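Local coordinates for protein scyllo-inosose 3-dehydrogenase (Thermotoga maritima, PDB 3IP1) that catalyses the NAD(+)-dependent oxidation of scyllo-inosose to 3-dehydro-scyllo-inosose, with two zinc ions per subunit, probably as a step in myo-inositol degradation, at residues A[95-100]-A[127-132]; A[83-88]-A[153-158]; A[218-223]-A[268-273]. All coordinates share one frame; numbering follows the deposited sequence.

Contact 1 (A[95-100]-A[127-132]). With CD (cadmium ion), chain F.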
# COMPACT_ATOMS: atom_id res chain seq x y z
N LEU A 95 -18.41 13.04 -32.62
CA LEU A 95 -18.16 13.38 -31.22
C LEU A 95 -19.03 12.54 -30.28
O LEU A 95 -19.94 11.84 -30.73
CB LEU A 95 -18.40 14.88 -30.99
CG LEU A 95 -17.50 15.87 -31.75
CD1 LEU A 95 -18.09 17.26 -31.57
CD2 LEU A 95 -16.02 15.84 -31.25
N GLY A 96 -18.73 12.62 -28.98
CA GLY A 96 -19.53 11.97 -27.95
C GLY A 96 -18.83 10.77 -27.35
O GLY A 96 -18.47 9.82 -28.06
N HIS A 97 -18.62 10.80 -26.03
CA HIS A 97 -17.90 9.73 -25.34
C HIS A 97 -18.43 9.41 -23.94
O HIS A 97 -17.88 8.56 -23.24
CB HIS A 97 -16.40 10.03 -25.30
CG HIS A 97 -16.06 11.24 -24.50
ND1 HIS A 97 -15.88 12.48 -25.07
CD2 HIS A 97 -15.89 11.41 -23.17
CE1 HIS A 97 -15.61 13.36 -24.13
NE2 HIS A 97 -15.62 12.75 -22.96
N GLU A 98 -19.50 10.08 -23.53
CA GLU A 98 -20.12 9.82 -22.23
C GLU A 98 -21.48 9.19 -22.46
O GLU A 98 -22.51 9.86 -22.39
CB GLU A 98 -20.28 11.12 -21.45
CG GLU A 98 -18.99 11.81 -21.09
CD GLU A 98 -19.22 13.14 -20.39
OE1 GLU A 98 -20.39 13.53 -20.20
OE2 GLU A 98 -18.23 13.81 -20.04
N PHE A 99 -21.50 7.89 -22.72
CA PHE A 99 -22.71 7.31 -23.31
C PHE A 99 -23.13 5.96 -22.76
O PHE A 99 -22.33 5.25 -22.15
CB PHE A 99 -22.53 7.21 -24.82
CG PHE A 99 -21.80 5.96 -25.26
CD1 PHE A 99 -20.42 5.88 -25.16
CD2 PHE A 99 -22.51 4.88 -25.78
CE1 PHE A 99 -19.74 4.73 -25.57
CE2 PHE A 99 -21.85 3.72 -26.19
CZ PHE A 99 -20.46 3.64 -26.09
N SER A 100 -24.39 5.62 -23.05
CA SER A 100 -24.95 4.30 -22.81
C SER A 100 -25.94 3.94 -23.94
O SER A 100 -26.32 4.80 -24.76
CB SER A 100 -25.67 4.26 -21.48
OG SER A 100 -26.72 5.21 -21.53
N ALA A 127 -19.63 2.45 -22.09
CA ALA A 127 -18.29 2.09 -22.52
C ALA A 127 -17.23 3.11 -22.15
O ALA A 127 -17.52 4.29 -21.90
CB ALA A 127 -18.26 1.76 -24.01
N GLU A 128 -15.99 2.64 -22.07
CA GLU A 128 -14.86 3.49 -21.77
C GLU A 128 -14.51 4.33 -23.00
O GLU A 128 -14.76 3.93 -24.14
CB GLU A 128 -13.65 2.64 -21.33
CG GLU A 128 -13.99 1.66 -20.21
CD GLU A 128 -12.84 0.74 -19.84
OE1 GLU A 128 -11.67 1.05 -20.13
OE2 GLU A 128 -13.10 -0.31 -19.23
N GLU A 129 -13.94 5.50 -22.76
CA GLU A 129 -13.48 6.40 -23.81
C GLU A 129 -11.98 6.19 -24.17
O GLU A 129 -11.57 6.46 -25.31
CB GLU A 129 -13.80 7.85 -23.38
CG GLU A 129 -13.25 8.97 -24.25
CD GLU A 129 -11.79 9.31 -23.96
OE1 GLU A 129 -11.24 8.92 -22.92
OE2 GLU A 129 -11.18 10.00 -24.79
N MSE A 130 -11.18 5.72 -23.20
CA MSE A 130 -9.76 5.45 -23.43
C MSE A 130 -9.64 4.09 -24.09
O MSE A 130 -9.86 3.08 -23.44
CB MSE A 130 -8.97 5.45 -22.12
CG MSE A 130 -9.09 6.70 -21.23
SE MSE A 130 -8.17 8.28 -21.96
CE MSE A 130 -6.36 7.85 -21.31
N LEU A 131 -9.32 4.06 -25.37
CA LEU A 131 -9.24 2.80 -26.09
C LEU A 131 -7.81 2.25 -26.02
O LEU A 131 -7.02 2.39 -26.95
CB LEU A 131 -9.79 2.94 -27.52
CG LEU A 131 -11.07 3.81 -27.64
CD1 LEU A 131 -11.42 4.07 -29.10
CD2 LEU A 131 -12.29 3.26 -26.85
N TRP A 132 -7.48 1.65 -24.86
CA TRP A 132 -6.17 1.04 -24.59
C TRP A 132 -5.93 -0.22 -25.43
O TRP A 132 -6.87 -0.94 -25.79
CB TRP A 132 -6.04 0.71 -23.09
CG TRP A 132 -7.31 0.14 -22.49
CD1 TRP A 132 -8.30 0.84 -21.89
CD2 TRP A 132 -7.70 -1.25 -22.45
NE1 TRP A 132 -9.30 -0.02 -21.46
CE2 TRP A 132 -8.96 -1.30 -21.80
CE3 TRP A 132 -7.11 -2.44 -22.88
CZ2 TRP A 132 -9.64 -2.50 -21.59
CZ3 TRP A 132 -7.80 -3.65 -22.65
CH2 TRP A 132 -9.04 -3.65 -22.01
CD CD F . -15.80 13.09 -20.46
O HOH W 1 -19.13 6.48 -21.91
O HOH W 2 -15.18 13.47 -18.22
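His97 carries its ring between the backbone N and the carbonyl carbon (chi1 64°), whereas Glu129 has CG anti to its own N (chi1 173°) and then bends at chi2. These torsions lay the two side chains alongside each other, running in the same direction: His97 CB meets Glu129 CG at 3.5 Å. That methylene also touches the imidazole ring obliquely, and the carboxylate beyond it is turned 61° from the ring plane. The ring also points NE2 at a cadmium ion, which lies in the ring plane at 2.5 Å from His97 NE2. Glu98 OE2, Glu195 and a water also bind the ion, in a site that holds zinc in this enzyme.

Farther along, Phe99 CZ rests on Ala127 CB at 3.6 Å. Between the two apolar touches a water bridges the backbones: it accepts from Phe99 N at 2.9 Å and bonds to His97 O at 2.8 Å and Ala127 O at 2.7 Å.

The contact thus joins the region leading into strand 98-106 to the end of its antiparallel neighbour 124-127 and the turn toward strand 130-131, with strand 57-66 against Phe99, helix 69-75 against His97 and helix 194-207 against Glu129.

Contact 2 (A[83-88]-A[153-158])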
# COMPACT_ATOMS: atom_id res chain seq x y z
N ILE A 83 -8.82 25.60 -32.34
CA ILE A 83 -9.62 24.95 -31.28
C ILE A 83 -8.93 25.13 -29.92
O ILE A 83 -7.70 25.30 -29.85
CB ILE A 83 -9.87 23.45 -31.58
CG1 ILE A 83 -8.61 22.62 -31.34
CG2 ILE A 83 -10.40 23.28 -33.00
CD1 ILE A 83 -8.77 21.15 -31.62
N LEU A 84 -9.73 25.13 -28.85
CA LEU A 84 -9.21 25.30 -27.49
C LEU A 84 -8.66 23.97 -26.93
O LEU A 84 -7.69 23.96 -26.19
CB LEU A 84 -10.28 25.91 -26.56
CG LEU A 84 -10.76 27.35 -26.85
CD1 LEU A 84 -11.45 27.97 -25.62
CD2 LEU A 84 -9.60 28.26 -27.30
N TYR A 85 -9.27 22.85 -27.33
CA TYR A 85 -8.82 21.54 -26.87
C TYR A 85 -7.38 21.22 -27.28
O TYR A 85 -7.05 21.14 -28.47
CB TYR A 85 -9.78 20.43 -27.30
CG TYR A 85 -9.44 19.10 -26.69
CD1 TYR A 85 -9.68 18.84 -25.33
CD2 TYR A 85 -8.85 18.11 -27.46
CE1 TYR A 85 -9.35 17.60 -24.76
CE2 TYR A 85 -8.50 16.88 -26.91
CZ TYR A 85 -8.75 16.63 -25.57
OH TYR A 85 -8.42 15.40 -25.05
N PRO A 86 -6.51 21.00 -26.28
CA PRO A 86 -5.08 20.89 -26.56
C PRO A 86 -4.56 19.49 -26.87
O PRO A 86 -3.39 19.35 -27.24
CB PRO A 86 -4.44 21.43 -25.27
CG PRO A 86 -5.48 21.15 -24.16
CD PRO A 86 -6.82 20.96 -24.84
N GLY A 87 -5.42 18.47 -26.76
CA GLY A 87 -4.99 17.07 -26.84
C GLY A 87 -5.19 16.33 -28.16
O GLY A 87 -5.35 16.94 -29.23
N LEU A 88 -5.16 15.00 -28.08
CA LEU A 88 -5.31 14.10 -29.22
C LEU A 88 -6.64 14.31 -29.96
O LEU A 88 -7.71 14.26 -29.37
CB LEU A 88 -5.21 12.65 -28.74
CG LEU A 88 -5.37 11.52 -29.75
CD1 LEU A 88 -4.18 11.51 -30.73
CD2 LEU A 88 -5.50 10.20 -29.02
N LEU A 153 -12.27 7.54 -28.10
CA LEU A 153 -13.63 7.59 -28.58
C LEU A 153 -14.15 9.03 -28.56
O LEU A 153 -14.10 9.68 -27.52
CB LEU A 153 -14.51 6.72 -27.69
CG LEU A 153 -15.91 6.47 -28.22
CD1 LEU A 153 -15.86 5.43 -29.34
CD2 LEU A 153 -16.78 6.03 -27.07
N GLY A 154 -14.66 9.50 -29.69
CA GLY A 154 -15.14 10.88 -29.80
C GLY A 154 -14.05 11.94 -29.92
O GLY A 154 -14.33 13.13 -29.77
N PHE A 155 -12.82 11.50 -30.19
CA PHE A 155 -11.68 12.39 -30.42
C PHE A 155 -10.97 12.08 -31.73
O PHE A 155 -10.74 12.98 -32.56
CB PHE A 155 -10.69 12.32 -29.25
CG PHE A 155 -11.22 12.96 -27.98
CD1 PHE A 155 -12.07 12.25 -27.13
CD2 PHE A 155 -10.91 14.28 -27.67
CE1 PHE A 155 -12.58 12.85 -25.96
CE2 PHE A 155 -11.40 14.89 -26.50
CZ PHE A 155 -12.24 14.16 -25.65
N ASN A 156 -10.62 10.81 -31.92
CA ASN A 156 -10.12 10.35 -33.21
C ASN A 156 -10.76 9.03 -33.66
O ASN A 156 -10.40 8.50 -34.70
CB ASN A 156 -8.60 10.26 -33.18
CG ASN A 156 -8.09 9.08 -32.35
OD1 ASN A 156 -8.49 8.88 -31.20
ND2 ASN A 156 -7.20 8.29 -32.94
N VAL A 157 -11.66 8.47 -32.87
CA VAL A 157 -12.45 7.29 -33.30
C VAL A 157 -13.92 7.69 -33.17
O VAL A 157 -14.30 8.28 -32.15
CB VAL A 157 -12.13 6.01 -32.44
CG1 VAL A 157 -12.99 4.79 -32.85
CG2 VAL A 157 -10.65 5.65 -32.53
N ASP A 158 -14.73 7.40 -34.18
CA ASP A 158 -16.15 7.81 -34.17
C ASP A 158 -16.86 7.43 -32.88
O ASP A 158 -16.83 6.26 -32.45
CB ASP A 158 -16.91 7.26 -35.39
CG ASP A 158 -16.51 7.95 -36.70
OD1 ASP A 158 -16.08 9.13 -36.66
OD2 ASP A 158 -16.59 7.29 -37.76
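Phe155 drives one corner of its ring into a face of Tyr85, and this is the tight part of the contact. Phe155 CE2 stands 3.3 Å from Tyr85 CZ, and the same carbon is 3.4 Å from Tyr85 OH. Centroids 5.1 Å apart and planes inclined at 44° place the pair between a stack and a T-shape. Tyr85 turns that face to Phe155 with CG anti to its backbone N (chi1 -173°), while its other face is met by Gly87 N, 3.4 Å off the plane and nearer its periphery. The phenol thus has Gly87 N on one side and the Phe155 corner on the other. Leu88 adds its carbonyl, with Leu88 O 3.6 Å from Phe155 CB.

At the Leu88 end the fit is looser. There Leu88 CD2 approaches Asn156 OD1, on a partly exposed residue, at 3.9 Å, a mere van der Waals touch. The amide is held elsewhere: OD1 accepts from Glu152 N and ND2 donates to Asn151.

With an alanine in place of Tyr85, Phe155 CE2 would lose the aromatic face it rests on, and the phenyl ring would probably be freer to turn. Since Phe155 also meets the ring of His97, a ligand of the cadmium ion in the zinc site shared with Glu98 and Glu195, and Tyr85 lies against Ser70, assigned by similarity to a charge relay, the setting is close to the active site. With no hydrogen bond between the two segments, the chemistry implies that mainly van der Waals contact, centred on the oblique aromatic pair, joins these two loops.

Contact 3 (A[218-223]-A[268-273])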
# COMPACT_ATOMS: atom_id res chain seq x y z
N VAL A 218 -11.63 17.89 0.86
CA VAL A 218 -11.89 19.21 0.27
C VAL A 218 -11.82 19.10 -1.25
O VAL A 218 -10.80 18.68 -1.81
CB VAL A 218 -10.88 20.27 0.78
CG1 VAL A 218 -11.01 21.58 0.02
CG2 VAL A 218 -11.04 20.50 2.31
N ILE A 219 -12.89 19.50 -1.92
CA ILE A 219 -12.93 19.49 -3.39
C ILE A 219 -13.01 20.93 -3.93
O ILE A 219 -13.91 21.69 -3.58
CB ILE A 219 -14.13 18.66 -3.92
CG1 ILE A 219 -13.97 17.19 -3.50
CG2 ILE A 219 -14.23 18.76 -5.43
CD1 ILE A 219 -15.24 16.52 -3.21
N LEU A 220 -12.05 21.26 -4.78
CA LEU A 220 -12.00 22.57 -5.40
C LEU A 220 -12.52 22.44 -6.83
O LEU A 220 -11.87 21.81 -7.67
CB LEU A 220 -10.57 23.12 -5.37
CG LEU A 220 -9.98 23.37 -3.96
CD1 LEU A 220 -9.21 22.14 -3.39
CD2 LEU A 220 -9.07 24.59 -3.97
N GLY A 221 -13.69 23.02 -7.09
CA GLY A 221 -14.29 22.99 -8.43
C GLY A 221 -15.50 22.09 -8.44
O GLY A 221 -15.38 20.90 -8.10
N GLY A 222 -16.65 22.65 -8.82
CA GLY A 222 -17.93 21.91 -8.84
C GLY A 222 -18.52 21.60 -10.22
O GLY A 222 -19.75 21.56 -10.39
N GLY A 223 -17.66 21.39 -11.21
CA GLY A 223 -18.09 20.80 -12.48
C GLY A 223 -18.42 19.32 -12.26
O GLY A 223 -18.32 18.83 -11.13
N GLU A 268 -16.13 34.39 0.19
CA GLU A 268 -15.76 33.85 1.48
C GLU A 268 -14.26 33.61 1.51
O GLU A 268 -13.63 33.49 0.46
CB GLU A 268 -16.48 32.53 1.74
CG GLU A 268 -17.99 32.62 1.86
CD GLU A 268 -18.61 31.25 2.00
OE1 GLU A 268 -19.43 30.85 1.13
OE2 GLU A 268 -18.24 30.54 2.97
N ASN A 269 -13.69 33.56 2.70
CA ASN A 269 -12.29 33.21 2.85
C ASN A 269 -12.14 31.67 2.85
O ASN A 269 -12.49 31.01 3.82
CB ASN A 269 -11.77 33.83 4.16
CG ASN A 269 -10.27 33.68 4.32
OD1 ASN A 269 -9.71 32.60 4.15
ND2 ASN A 269 -9.62 34.77 4.71
N PHE A 270 -11.65 31.12 1.75
CA PHE A 270 -11.48 29.66 1.61
C PHE A 270 -10.70 29.02 2.77
O PHE A 270 -11.18 28.09 3.40
CB PHE A 270 -10.82 29.31 0.27
CG PHE A 270 -10.48 27.84 0.11
CD1 PHE A 270 -11.41 26.94 -0.41
CD2 PHE A 270 -9.21 27.38 0.43
CE1 PHE A 270 -11.08 25.58 -0.58
CE2 PHE A 270 -8.88 26.04 0.27
CZ PHE A 270 -9.81 25.14 -0.23
N VAL A 271 -9.50 29.53 3.04
CA VAL A 271 -8.63 28.98 4.08
C VAL A 271 -9.30 28.92 5.46
O VAL A 271 -9.35 27.86 6.08
CB VAL A 271 -7.29 29.73 4.15
CG1 VAL A 271 -6.50 29.32 5.42
CG2 VAL A 271 -6.45 29.47 2.89
N GLU A 272 -9.84 30.04 5.93
CA GLU A 272 -10.45 30.10 7.27
C GLU A 272 -11.69 29.23 7.35
O GLU A 272 -11.96 28.62 8.40
CB GLU A 272 -10.82 31.53 7.67
CG GLU A 272 -9.68 32.54 7.57
CD GLU A 272 -8.51 32.24 8.49
OE1 GLU A 272 -8.71 31.64 9.57
OE2 GLU A 272 -7.38 32.63 8.14
N ALA A 273 -12.45 29.19 6.26
CA ALA A 273 -13.69 28.42 6.22
C ALA A 273 -13.38 26.93 6.31
O ALA A 273 -14.01 26.22 7.09
CB ALA A 273 -14.50 28.73 4.94
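Ala273 N donates to Asn269 O at 3.0 Å, closing the first turn of the helix that presents Phe270 to Val218 and Leu220. A second bond caps the same turn: Asn269, the N-cap residue, receives Glu272 N on OD1 at 3.1 Å, nearly straight at 177° although the donor stands above the carbonyl plane.

Phe270 directs its ring at the strand with CG anti to the backbone N (chi1 174°). Its leading atom, CZ, takes up both partners. Val218 CG1 comes in at the ring edge, near its plane, 3.8 Å from Phe270 CZ; Leu220 CD2 approaches obliquely, 3.9 Å from Phe270 CZ, its side chain lying at about a right angle to that of the phenylalanine. All three residues are buried, and the contact is wholly apolar. Ile219, between them in sequence, points away and packs on helix 224-235, so the two faces of the sheet are covered by different helices.

Beyond the strand, Gly221 and Gly223 begin a probable GxGxxG turn, with Gly223 the N-cap of helix 224-235 and Gly222 N bonded to Glu245, an NAD(+) ligand by similarity. A parallel strand, glycine-rich turn and helix, backed by a crossover helix, characterise the Rossmann dinucleotide-binding fold.

Overall arrangement
Contacts 1 and 2 belong to the GroES-like part of the chain. Their centres are 12 Å apart, and along the sequence 83-88 comes first, then both segments of contact 1, then 153-158, so contact 2 encloses contact 1. They also touch, through packing of Glu129 OE2 on Phe155 and a probable hydrogen bond from Leu153 N to Glu129 O, which ties the aromatic loop pair to the metal site. Contact 3 follows later in the chain, in the six-stranded parallel sheet of the nucleotide-binding part, its centre about 31 Å from each of the others. The three contacts therefore sample the metal-holding and the probable NAD(+)-holding halves of one subunit.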